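Local coordinates for early 35 kDa protein (Autographa californica nucleopolyhedrovirus, PDB 1P35) that inhibits host caspases to block the apoptosis set off by viral infection, and also suppresses the insect host's antiviral RNA interference, at residues S68-D71 with E72-Q76; E130-K134 with Y135-K139; C152-K155 with P156-N160; Q208-E211 with F212-L216. All coordinates share one frame; numbering follows the deposited sequence.

Contact 1 (S68-D71 with E72-Q76); sequences SKVD and EQFDQ. With EDO (1,2-ethanediol), chain G.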
loop_
_atom_site.group_PDB
_atom_site.type_symbol
_atom_site.label_atom_id
_atom_site.label_comp_id
_atom_site.label_asym_id
_atom_site.label_seq_id
_atom_site.Cartn_x
_atom_site.Cartn_y
_atom_site.Cartn_z
ATOM N N SER A 68 -9.659 1.360 -2.785
ATOM C CA SER A 68 -9.593 2.580 -1.981
ATOM C C SER A 68 -10.551 3.616 -2.492
ATOM O O SER A 68 -11.138 4.384 -1.725
ATOM C CB SER A 68 -8.160 3.173 -2.010
ATOM O OG SER A 68 -8.158 4.550 -1.704
ATOM N N LYS A 69 -10.687 3.677 -3.813
ATOM C CA LYS A 69 -11.559 4.676 -4.367
ATOM C C LYS A 69 -13.033 4.398 -4.060
ATOM O O LYS A 69 -13.806 5.340 -3.850
ATOM C CB LYS A 69 -11.358 4.811 -5.882
ATOM C CG LYS A 69 -10.087 5.571 -6.235
ATOM C CD LYS A 69 -10.136 6.030 -7.678
ATOM C CE LYS A 69 -8.954 6.940 -7.999
ATOM N NZ LYS A 69 -8.794 7.131 -9.477
ATOM N N VAL A 70 -13.389 3.121 -4.078
ATOM C CA VAL A 70 -14.756 2.702 -3.809
ATOM C C VAL A 70 -15.044 2.973 -2.357
ATOM O O VAL A 70 -16.012 3.679 -2.062
ATOM C CB VAL A 70 -15.005 1.213 -4.205
ATOM C CG1 VAL A 70 -16.442 0.772 -3.790
ATOM C CG2 VAL A 70 -14.874 1.108 -5.754
ATOM N N ASP A 71 -14.176 2.472 -1.476
ATOM C CA ASP A 71 -14.285 2.703 -0.032
ATOM C C ASP A 71 -14.367 4.185 0.347
ATOM O O ASP A 71 -15.044 4.528 1.298
ATOM C CB ASP A 71 -13.107 2.092 0.760
ATOM C CG ASP A 71 -13.138 0.570 0.786
ATOM O OD1 ASP A 71 -14.226 0.005 0.555
ATOM O OD2 ASP A 71 -12.096 -0.068 1.078
ATOM N N GLU A 72 -13.720 5.087 -0.384
ATOM C CA GLU A 72 -13.827 6.476 0.079
ATOM C C GLU A 72 -15.159 7.132 -0.332
ATOM O O GLU A 72 -15.470 8.247 0.095
ATOM C CB GLU A 72 -12.646 7.329 -0.412
ATOM C CG GLU A 72 -12.739 7.724 -1.868
ATOM C CD GLU A 72 -11.605 8.648 -2.307
ATOM O OE1 GLU A 72 -10.412 8.256 -2.224
ATOM O OE2 GLU A 72 -11.913 9.777 -2.741
ATOM N N GLN A 73 -15.922 6.481 -1.204
ATOM C CA GLN A 73 -17.209 7.065 -1.545
ATOM C C GLN A 73 -18.227 6.600 -0.489
ATOM O O GLN A 73 -19.123 7.359 -0.109
ATOM C CB GLN A 73 -17.672 6.636 -2.921
ATOM C CG GLN A 73 -16.896 7.200 -4.083
ATOM C CD GLN A 73 -16.952 8.729 -4.127
ATOM O OE1 GLN A 73 -18.033 9.357 -3.998
ATOM N NE2 GLN A 73 -15.788 9.340 -4.332
ATOM N N PHE A 74 -18.059 5.367 0.002
ATOM C CA PHE A 74 -18.966 4.819 0.984
ATOM C C PHE A 74 -18.687 5.264 2.413
ATOM O O PHE A 74 -19.615 5.320 3.258
ATOM C CB PHE A 74 -19.011 3.272 0.881
ATOM C CG PHE A 74 -19.744 2.780 -0.352
ATOM C CD1 PHE A 74 -19.119 2.762 -1.608
ATOM C CD2 PHE A 74 -21.130 2.501 -0.282
ATOM C CE1 PHE A 74 -19.857 2.497 -2.783
ATOM C CE2 PHE A 74 -21.875 2.231 -1.422
ATOM C CZ PHE A 74 -21.248 2.232 -2.698
ATOM N N ASP A 75 -17.418 5.553 2.701
ATOM C CA ASP A 75 -17.054 6.014 4.032
ATOM C C ASP A 75 -17.825 7.269 4.328
ATOM O O ASP A 75 -18.242 7.491 5.458
ATOM C CB ASP A 75 -15.567 6.294 4.152
ATOM C CG ASP A 75 -14.765 5.042 4.375
ATOM O OD1 ASP A 75 -15.360 3.948 4.457
ATOM O OD2 ASP A 75 -13.526 5.152 4.465
ATOM N N GLN A 76 -18.022 8.072 3.290
ATOM C CA GLN A 76 -18.755 9.315 3.392
ATOM C C GLN A 76 -20.211 9.100 3.790
ATOM O O GLN A 76 -20.925 10.053 4.087
ATOM C CB GLN A 76 -18.711 10.056 2.051
ATOM C CG GLN A 76 -17.362 10.750 1.751
ATOM C CD GLN A 76 -17.320 11.382 0.359
ATOM O OE1 GLN A 76 -18.227 12.124 -0.035
ATOM N NE2 GLN A 76 -16.258 11.099 -0.385
HETATM C C1 EDO G . -8.704 3.386 -9.574
HETATM O O1 EDO G . -7.885 4.546 -9.259
HETATM C C2 EDO G . -9.684 3.682 -10.668
HETATM O O2 EDO G . -8.971 3.879 -11.860
#
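Ser68 O accepts a hydrogen bond from Glu72 N at 3.0 Å, the first of the backbone bonds that join 68-71 to 72-76. The range 68-71 and the start of 72-76 belong to the amphipathic helix 62-74. The i to i+4 pattern is disturbed two residues on, at Val70 O. This oxygen takes Gln73 N, three residues ahead of Val70, at 2.9 Å, with the donor well above the carbonyl plane. The same oxygen receives Phe74 N in a weak bond of 3.4 Å. Regular spacing returns with Asp75 N to Asp71 O at 2.9 Å.

On the buried side Val70 and Phe74 lie side by side and point the same way. The branch that touches is Val70 CG1, which is 4.0 Å from Phe74 CE1. Val70 O lies at the edge of the Phe74 ring, in its plane, 3.3 Å from Phe74 CD1. This face of the helix rests on the strands: Phe74 packs on Tyr278, Lys280 and Ile269. Asp71 stands beside it and forms salt bridges with Lys280 and with Lys67 of the preceding turn.

The exposed side is polar. Glu72 CG sits between the backbone N and the carbonyl carbon (chi1 76°). This turns it back along the helix, where Glu72 CG packs 3.3 Å from Lys69 O. Lys69 runs out extended, and its NZ makes a weak hydrogen bond of 2.7 Å to O1 of a bound 1,2-ethanediol.

Contact 2 (E130-K134 with Y135-K139); sequences EAYEK and YCLPK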
loop_
_atom_site.group_PDB
_atom_site.type_symbol
_atom_site.label_atom_id
_atom_site.label_comp_id
_atom_site.label_asym_id
_atom_site.label_seq_id
_atom_site.Cartn_x
_atom_site.Cartn_y
_atom_site.Cartn_z
ATOM N N GLU A 130 -21.992 -32.303 -16.204
ATOM C CA GLU A 130 -23.382 -32.026 -15.921
ATOM C C GLU A 130 -23.488 -30.900 -14.901
ATOM O O GLU A 130 -24.414 -30.101 -14.955
ATOM C CB GLU A 130 -24.092 -33.286 -15.414
ATOM C CG GLU A 130 -24.010 -34.470 -16.404
ATOM C CD GLU A 130 -24.945 -35.624 -16.054
ATOM O OE1 GLU A 130 -24.980 -36.036 -14.870
ATOM O OE2 GLU A 130 -25.630 -36.125 -16.977
ATOM N N ALA A 131 -22.519 -30.836 -13.994
ATOM C CA ALA A 131 -22.526 -29.804 -12.963
ATOM C C ALA A 131 -22.448 -28.428 -13.639
ATOM O O ALA A 131 -23.253 -27.524 -13.352
ATOM C CB ALA A 131 -21.367 -30.005 -12.040
ATOM N N TYR A 132 -21.489 -28.312 -14.558
ATOM C CA TYR A 132 -21.277 -27.115 -15.338
ATOM C C TYR A 132 -22.539 -26.670 -16.104
ATOM O O TYR A 132 -22.918 -25.492 -16.075
ATOM C CB TYR A 132 -20.122 -27.334 -16.337
ATOM C CG TYR A 132 -19.869 -26.095 -17.189
ATOM C CD1 TYR A 132 -20.626 -25.846 -18.320
ATOM C CD2 TYR A 132 -18.953 -25.135 -16.801
ATOM C CE1 TYR A 132 -20.498 -24.671 -19.041
ATOM C CE2 TYR A 132 -18.814 -23.930 -17.537
ATOM C CZ TYR A 132 -19.604 -23.712 -18.652
ATOM O OH TYR A 132 -19.541 -22.495 -19.351
ATOM N N GLU A 133 -23.163 -27.603 -16.817
ATOM C CA GLU A 133 -24.359 -27.305 -17.607
ATOM C C GLU A 133 -25.536 -26.944 -16.711
ATOM O O GLU A 133 -26.432 -26.169 -17.104
ATOM C CB GLU A 133 -24.725 -28.500 -18.517
ATOM C CG GLU A 133 -26.094 -28.389 -19.213
ATOM C CD GLU A 133 -26.250 -29.355 -20.385
ATOM O OE1 GLU A 133 -25.858 -30.524 -20.223
ATOM O OE2 GLU A 133 -26.780 -28.951 -21.453
ATOM N N LYS A 134 -25.540 -27.495 -15.506
ATOM C CA LYS A 134 -26.619 -27.190 -14.563
ATOM C C LYS A 134 -26.395 -25.893 -13.777
ATOM O O LYS A 134 -27.312 -25.091 -13.608
ATOM C CB LYS A 134 -26.773 -28.300 -13.536
ATOM C CG LYS A 134 -27.996 -28.050 -12.622
ATOM C CD LYS A 134 -28.135 -29.165 -11.599
ATOM C CE LYS A 134 -29.443 -29.060 -10.821
ATOM N NZ LYS A 134 -29.450 -30.171 -9.816
ATOM N N TYR A 135 -25.169 -25.677 -13.313
ATOM C CA TYR A 135 -24.937 -24.522 -12.469
ATOM C C TYR A 135 -24.255 -23.306 -13.070
ATOM O O TYR A 135 -24.415 -22.204 -12.546
ATOM C CB TYR A 135 -24.172 -24.968 -11.230
ATOM C CG TYR A 135 -24.913 -26.012 -10.420
ATOM C CD1 TYR A 135 -26.119 -25.697 -9.776
ATOM C CD2 TYR A 135 -24.375 -27.290 -10.240
ATOM C CE1 TYR A 135 -26.776 -26.633 -8.948
ATOM C CE2 TYR A 135 -25.012 -28.241 -9.423
ATOM C CZ TYR A 135 -26.210 -27.898 -8.778
ATOM O OH TYR A 135 -26.818 -28.803 -7.955
ATOM N N CYS A 136 -23.502 -23.519 -14.151
ATOM C CA CYS A 136 -22.763 -22.463 -14.808
ATOM C C CYS A 136 -23.351 -22.005 -16.148
ATOM O O CYS A 136 -23.613 -20.816 -16.330
ATOM C CB CYS A 136 -21.324 -22.927 -15.044
ATOM S SG CYS A 136 -20.433 -23.507 -13.539
ATOM N N LEU A 137 -23.573 -22.939 -17.081
ATOM C CA LEU A 137 -24.052 -22.560 -18.402
ATOM C C LEU A 137 -25.167 -21.538 -18.388
ATOM O O LEU A 137 -25.061 -20.506 -19.068
ATOM C CB LEU A 137 -24.508 -23.774 -19.193
ATOM C CG LEU A 137 -24.763 -23.394 -20.650
ATOM C CD1 LEU A 137 -23.388 -23.291 -21.363
ATOM C CD2 LEU A 137 -25.648 -24.432 -21.332
ATOM N N PRO A 138 -26.218 -21.765 -17.551
ATOM C CA PRO A 138 -27.387 -20.860 -17.439
ATOM C C PRO A 138 -27.047 -19.387 -17.056
ATOM O O PRO A 138 -27.800 -18.461 -17.370
ATOM C CB PRO A 138 -28.271 -21.535 -16.358
ATOM C CG PRO A 138 -27.914 -23.032 -16.476
ATOM C CD PRO A 138 -26.333 -22.866 -16.583
ATOM N N LYS A 139 -25.919 -19.162 -16.390
ATOM C CA LYS A 139 -25.579 -17.802 -15.999
ATOM C C LYS A 139 -24.736 -17.148 -17.088
ATOM O O LYS A 139 -24.360 -15.988 -16.968
ATOM C CB LYS A 139 -24.829 -17.812 -14.644
ATOM C CG LYS A 139 -25.604 -18.547 -13.467
ATOM C CD LYS A 139 -27.050 -18.001 -13.361
ATOM C CE LYS A 139 -27.056 -16.536 -12.937
ATOM N NZ LYS A 139 -28.368 -15.829 -13.062
#
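Chi1 of Tyr132 (180°, CG anti to the backbone N) lays its ring alongside Cys136, whose CB comes over one face in a CH-pi contact, 3.8 Å from the centroid. Chi1 of Cys136 (-55°) sets SG obliquely to the same ring, a sulfur-aromatic contact with Cys136 SG 3.9 Å from Tyr132 CD2. Leu137 crosses the tyrosine at about a right angle and brings CD1 to 4.0 Å from Tyr132 CE1.

Lys134 is extended throughout and runs alongside Tyr135. Lys134 CD lies over one face of the Tyr135 ring in a second CH-pi contact, 3.6 Å from Tyr135 CZ. The Tyr135 hydroxyl is hydrogen-bonded to Asp187.

The backbone changes course here, from helix 126-135 to the short, weakly bonded helix 137-140. Tyr135 N bonds to Ala131 O at 2.7 Å. Tyr132 O then accepts both Cys136 N and Leu137 N, each at 2.8 Å. Pro138 has no N-H to give, and its CD packs 3.3 Å from Glu133 O.

Helix 110-120 also packs on Tyr132, through Phe114 and Leu118. Tyr132 thus serves the junction twice: its ring packs on Cys136 and Leu137, and its O, accepting two N-H groups, joins the two helices through the backbone.

Contact 3 (C152-K155 with P156-N160); sequences CVLK and PGFEN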
loop_
_atom_site.group_PDB
_atom_site.type_symbol
_atom_site.label_atom_id
_atom_site.label_comp_id
_atom_site.label_asym_id
_atom_site.label_seq_id
_atom_site.Cartn_x
_atom_site.Cartn_y
_atom_site.Cartn_z
ATOM N N CYS A 152 -11.901 -17.604 -18.255
ATOM C CA CYS A 152 -10.670 -17.376 -17.510
ATOM C C CYS A 152 -10.134 -18.647 -16.862
ATOM O O CYS A 152 -10.836 -19.265 -16.076
ATOM C CB CYS A 152 -10.979 -16.292 -16.502
ATOM S SG CYS A 152 -11.866 -14.860 -17.376
ATOM N N VAL A 153 -8.906 -19.050 -17.200
ATOM C CA VAL A 153 -8.371 -20.304 -16.658
ATOM C C VAL A 153 -7.287 -20.048 -15.635
ATOM O O VAL A 153 -6.420 -19.225 -15.842
ATOM C CB VAL A 153 -7.771 -21.252 -17.745
ATOM C CG1 VAL A 153 -7.332 -22.564 -17.076
ATOM C CG2 VAL A 153 -8.801 -21.554 -18.856
ATOM N N LEU A 154 -7.373 -20.732 -14.500
ATOM C CA LEU A 154 -6.382 -20.555 -13.472
ATOM C C LEU A 154 -5.669 -21.876 -13.283
ATOM O O LEU A 154 -6.280 -22.840 -12.835
ATOM C CB LEU A 154 -7.048 -20.127 -12.162
ATOM C CG LEU A 154 -6.083 -19.752 -11.031
ATOM C CD1 LEU A 154 -5.245 -18.584 -11.506
ATOM C CD2 LEU A 154 -6.866 -19.344 -9.741
ATOM N N LYS A 155 -4.387 -21.922 -13.656
ATOM C CA LYS A 155 -3.584 -23.128 -13.490
ATOM C C LYS A 155 -3.643 -23.476 -12.009
ATOM O O LYS A 155 -3.597 -22.587 -11.178
ATOM C CB LYS A 155 -2.132 -22.869 -13.928
ATOM C CG LYS A 155 -1.949 -22.585 -15.438
ATOM C CD LYS A 155 -0.459 -22.463 -15.879
ATOM C CE LYS A 155 -0.316 -22.291 -17.408
ATOM N NZ LYS A 155 1.109 -22.245 -17.886
ATOM N N PRO A 156 -3.736 -24.771 -11.664
ATOM C CA PRO A 156 -3.817 -25.379 -10.323
ATOM C C PRO A 156 -2.723 -25.229 -9.259
ATOM O O PRO A 156 -3.007 -25.366 -8.049
ATOM C CB PRO A 156 -4.062 -26.852 -10.640
ATOM C CG PRO A 156 -3.285 -27.021 -11.891
ATOM C CD PRO A 156 -3.820 -25.839 -12.672
ATOM N N GLY A 157 -1.484 -24.983 -9.670
ATOM C CA GLY A 157 -0.456 -24.851 -8.654
ATOM C C GLY A 157 -0.383 -23.525 -7.903
ATOM O O GLY A 157 0.439 -23.406 -7.007
ATOM N N PHE A 158 -1.231 -22.548 -8.239
ATOM C CA PHE A 158 -1.211 -21.211 -7.608
ATOM C C PHE A 158 -1.067 -21.193 -6.086
ATOM O O PHE A 158 -1.461 -22.128 -5.383
ATOM C CB PHE A 158 -2.472 -20.405 -8.013
ATOM C CG PHE A 158 -3.756 -20.855 -7.331
ATOM C CD1 PHE A 158 -4.530 -21.878 -7.863
ATOM C CD2 PHE A 158 -4.169 -20.263 -6.147
ATOM C CE1 PHE A 158 -5.689 -22.301 -7.235
ATOM C CE2 PHE A 158 -5.352 -20.691 -5.502
ATOM C CZ PHE A 158 -6.100 -21.701 -6.044
ATOM N N GLU A 159 -0.504 -20.113 -5.566
ATOM C CA GLU A 159 -0.355 -20.023 -4.131
ATOM C C GLU A 159 -1.599 -19.420 -3.444
ATOM O O GLU A 159 -2.061 -18.312 -3.768
ATOM C CB GLU A 159 0.907 -19.229 -3.797
ATOM C CG GLU A 159 1.942 -20.045 -3.034
ATOM C CD GLU A 159 1.413 -20.539 -1.679
ATOM O OE1 GLU A 159 0.243 -20.223 -1.329
ATOM O OE2 GLU A 159 2.167 -21.242 -0.959
ATOM N N ASN A 160 -2.136 -20.196 -2.509
ATOM C CA ASN A 160 -3.304 -19.853 -1.701
ATOM C C ASN A 160 -3.502 -18.345 -1.450
ATOM O O ASN A 160 -4.500 -17.741 -1.854
ATOM C CB ASN A 160 -3.170 -20.567 -0.354
ATOM C CG ASN A 160 -4.511 -20.849 0.298
ATOM O OD1 ASN A 160 -5.378 -21.520 -0.271
ATOM N ND2 ASN A 160 -4.682 -20.356 1.505
#
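One face of the Phe158 ring is covered by Leu154 CD2, and the edge of the ring meets Lys155 O. The methyl stands 4.1 Å from the ring centroid, 18° off the normal, a CH-pi contact over the face. It is displaced toward the rim on the CD1 side, where Leu154 CD2 is 3.9 Å from Phe158 CD1. Lys155 O lies near the ring plane, 3.5 Å from the same Phe158 CD1. One corner of the ring therefore meets a methyl from above and a carbonyl oxygen at its edge.

Leu154 and Phe158 cross at about a right angle. A chi1 of 74° swings the Phe158 ring back over the turn. Leu154 CG is anti to its backbone N (chi1 -173°), and the branch carried forward is CD2; Leu154 CG itself comes within 4.1 Å of Phe158 CD1.

The chain bends between them in a type I beta turn from Lys155 to Phe158, with Pro156 and Gly157 at the two central positions. The proline ring follows directly on Lys155. The lysine side chain is extended and exposed to solvent. The contact is a small apolar pair formed across the bend.

Strand 148-154 ends here, and the loop after it leads to strand 164-170. Leu154 and Phe158 both pack on Ile33 of strand 24-33 and on Gln164 of strand 164-170. Tyr100 and Glu98 of strand 98-106 touch Leu154 and Phe158 respectively.

Contact 4 (Q208-E211 with F212-L216); sequences QFEE and FVQSL. With EDO (1,2-ethanediol), chain F.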
loop_
_atom_site.group_PDB
_atom_site.type_symbol
_atom_site.label_atom_id
_atom_site.label_comp_id
_atom_site.label_asym_id
_atom_site.label_seq_id
_atom_site.Cartn_x
_atom_site.Cartn_y
_atom_site.Cartn_z
ATOM N N GLN A 208 -32.748 -0.300 -11.655
ATOM C CA GLN A 208 -31.991 -1.549 -11.593
ATOM C C GLN A 208 -31.222 -1.572 -10.280
ATOM O O GLN A 208 -31.063 -2.616 -9.675
ATOM C CB GLN A 208 -30.987 -1.668 -12.769
ATOM C CG GLN A 208 -30.306 -3.047 -12.899
ATOM C CD GLN A 208 -29.318 -3.118 -14.099
ATOM O OE1 GLN A 208 -28.527 -4.058 -14.222
ATOM N NE2 GLN A 208 -29.392 -2.128 -14.987
ATOM N N PHE A 209 -30.759 -0.402 -9.852
ATOM C CA PHE A 209 -29.986 -0.324 -8.640
ATOM C C PHE A 209 -30.923 -0.555 -7.407
ATOM O O PHE A 209 -30.523 -1.244 -6.441
ATOM C CB PHE A 209 -29.222 1.028 -8.549
ATOM C CG PHE A 209 -28.178 1.252 -9.658
ATOM C CD1 PHE A 209 -27.667 0.175 -10.371
ATOM C CD2 PHE A 209 -27.759 2.556 -10.019
ATOM C CE1 PHE A 209 -26.742 0.358 -11.472
ATOM C CE2 PHE A 209 -26.849 2.760 -11.114
ATOM C CZ PHE A 209 -26.354 1.652 -11.826
ATOM N N GLU A 210 -32.143 -0.013 -7.443
ATOM C CA GLU A 210 -33.105 -0.185 -6.329
ATOM C C GLU A 210 -33.394 -1.644 -6.135
ATOM O O GLU A 210 -33.332 -2.169 -5.026
ATOM C CB GLU A 210 -34.428 0.557 -6.580
ATOM C CG GLU A 210 -34.265 2.071 -6.521
ATOM C CD GLU A 210 -35.580 2.810 -6.669
ATOM O OE1 GLU A 210 -36.494 2.566 -5.838
ATOM O OE2 GLU A 210 -35.677 3.635 -7.613
ATOM N N GLU A 211 -33.699 -2.308 -7.244
ATOM C CA GLU A 211 -33.970 -3.737 -7.167
ATOM C C GLU A 211 -32.791 -4.517 -6.535
ATOM O O GLU A 211 -32.984 -5.433 -5.767
ATOM C CB GLU A 211 -34.218 -4.299 -8.575
ATOM C CG GLU A 211 -34.296 -5.843 -8.581
ATOM C CD GLU A 211 -34.434 -6.452 -9.971
ATOM O OE1 GLU A 211 -33.682 -6.067 -10.906
ATOM O OE2 GLU A 211 -35.280 -7.347 -10.116
ATOM N N PHE A 212 -31.558 -4.172 -6.918
ATOM C CA PHE A 212 -30.411 -4.918 -6.397
ATOM C C PHE A 212 -30.252 -4.641 -4.866
ATOM O O PHE A 212 -30.121 -5.575 -4.060
ATOM C CB PHE A 212 -29.122 -4.525 -7.201
ATOM C CG PHE A 212 -28.121 -5.628 -7.314
ATOM C CD1 PHE A 212 -27.389 -6.046 -6.195
ATOM C CD2 PHE A 212 -27.942 -6.296 -8.515
ATOM C CE1 PHE A 212 -26.487 -7.133 -6.279
ATOM C CE2 PHE A 212 -27.043 -7.379 -8.608
ATOM C CZ PHE A 212 -26.318 -7.798 -7.493
ATOM N N VAL A 213 -30.303 -3.358 -4.478
ATOM C CA VAL A 213 -30.133 -2.979 -3.074
ATOM C C VAL A 213 -31.243 -3.494 -2.127
ATOM O O VAL A 213 -30.939 -3.936 -1.010
ATOM C CB VAL A 213 -29.962 -1.456 -2.939
ATOM C CG1 VAL A 213 -29.906 -1.013 -1.454
ATOM C CG2 VAL A 213 -28.643 -1.031 -3.647
ATOM N N GLN A 214 -32.502 -3.468 -2.586
ATOM C CA GLN A 214 -33.646 -3.948 -1.781
ATOM C C GLN A 214 -33.485 -5.440 -1.453
ATOM O O GLN A 214 -33.946 -5.899 -0.393
ATOM C CB GLN A 214 -34.977 -3.759 -2.553
ATOM C CG GLN A 214 -35.343 -2.341 -2.741
ATOM C CD GLN A 214 -36.530 -2.142 -3.695
ATOM O OE1 GLN A 214 -37.011 -3.069 -4.360
ATOM N NE2 GLN A 214 -36.967 -0.911 -3.786
ATOM N N SER A 215 -32.858 -6.187 -2.368
ATOM C CA SER A 215 -32.648 -7.637 -2.194
ATOM C C SER A 215 -31.508 -7.991 -1.214
ATOM O O SER A 215 -31.395 -9.137 -0.743
ATOM C CB SER A 215 -32.319 -8.291 -3.542
ATOM O OG SER A 215 -30.950 -8.065 -3.912
ATOM N N LEU A 216 -30.683 -7.008 -0.883
ATOM C CA LEU A 216 -29.505 -7.274 -0.023
ATOM C C LEU A 216 -29.797 -7.473 1.437
ATOM O O LEU A 216 -30.587 -6.749 1.985
ATOM C CB LEU A 216 -28.478 -6.140 -0.100
ATOM C CG LEU A 216 -27.975 -5.744 -1.460
ATOM C CD1 LEU A 216 -27.039 -4.602 -1.280
ATOM C CD2 LEU A 216 -27.326 -6.933 -2.111
HETATM C C1 EDO F . -33.439 -12.902 0.291
HETATM O O1 EDO F . -33.938 -12.877 1.653
HETATM C C2 EDO F . -33.502 -11.508 -0.273
HETATM O O2 EDO F . -32.636 -11.409 -1.391
#
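Gln208 O, Phe209 O and Glu210 O accept hydrogen bonds from Phe212 N, Val213 N and Gln214 N in the i to i+4 pattern of an alpha helix, the last two at 2.9 Å and nearly straight. The spacing then stretches, and Ser215 N reaches Glu211 O only weakly, at 3.5 Å.

Glu210 and Gln214 lie side by side and point the same way, and both touch Tyr230. Their carboxylate and amide planes are 85° apart, and Gln214 NE2 is 4.1 Å from Glu210 CB. The closer approach is by Gln214 CG, 3.0 Å from Glu210 O. Val213 sends CG2, the branch anti to its own carbonyl carbon, to 3.4 Å from Phe209 O.

Helix 206-215 is amphipathic and packs against the strands through Phe209 and Val213. Both touch Ile241 of strand 238-249, and the Phe209 ring stacks with that of Phe268. The polar side chains tie the helix to the C-terminal part of the chain. Gln208 OE1 accepts from the backbone N of Ile293, and Glu211 forms a salt bridge with Lys290.

Ser215 closes the last turn. Its chi1 of 78° folds OG back toward its own helix turn. From there the hydroxyl donates to Phe212 O at 2.6 Å, and it is also hydrogen-bonded to Ser286 OG. Leu216 N bonds to Val213 O at 3.1 Å, three residues back. Ser215 O accepts from O2 of a bound 1,2-ethanediol at 2.7 Å, and the same diol is also hydrogen-bonded to Ala287 N.

All four contacts are local and partly buried, and none touches another. Contacts 1 and 4 lie nearer the middle of the chain, their centres about 15 Å from its centre; contacts 2 and 3 lie farther out, at about 20 and 19 Å. Contacts 1 and 4 each sit on a single helix. Helix 62-74 packs on strands 259-271 and 276-282; helix 206-215 packs on strands 227-234, 238-249 and 292-295. Contact 2 joins two helices, and contact 3 lies at a strand end. Backbone hydrogen bonds dominate contacts 1 and 4. Contact 2 adds ring and sulfur packing to them. Contact 3 rests on an apolar pair across a turn.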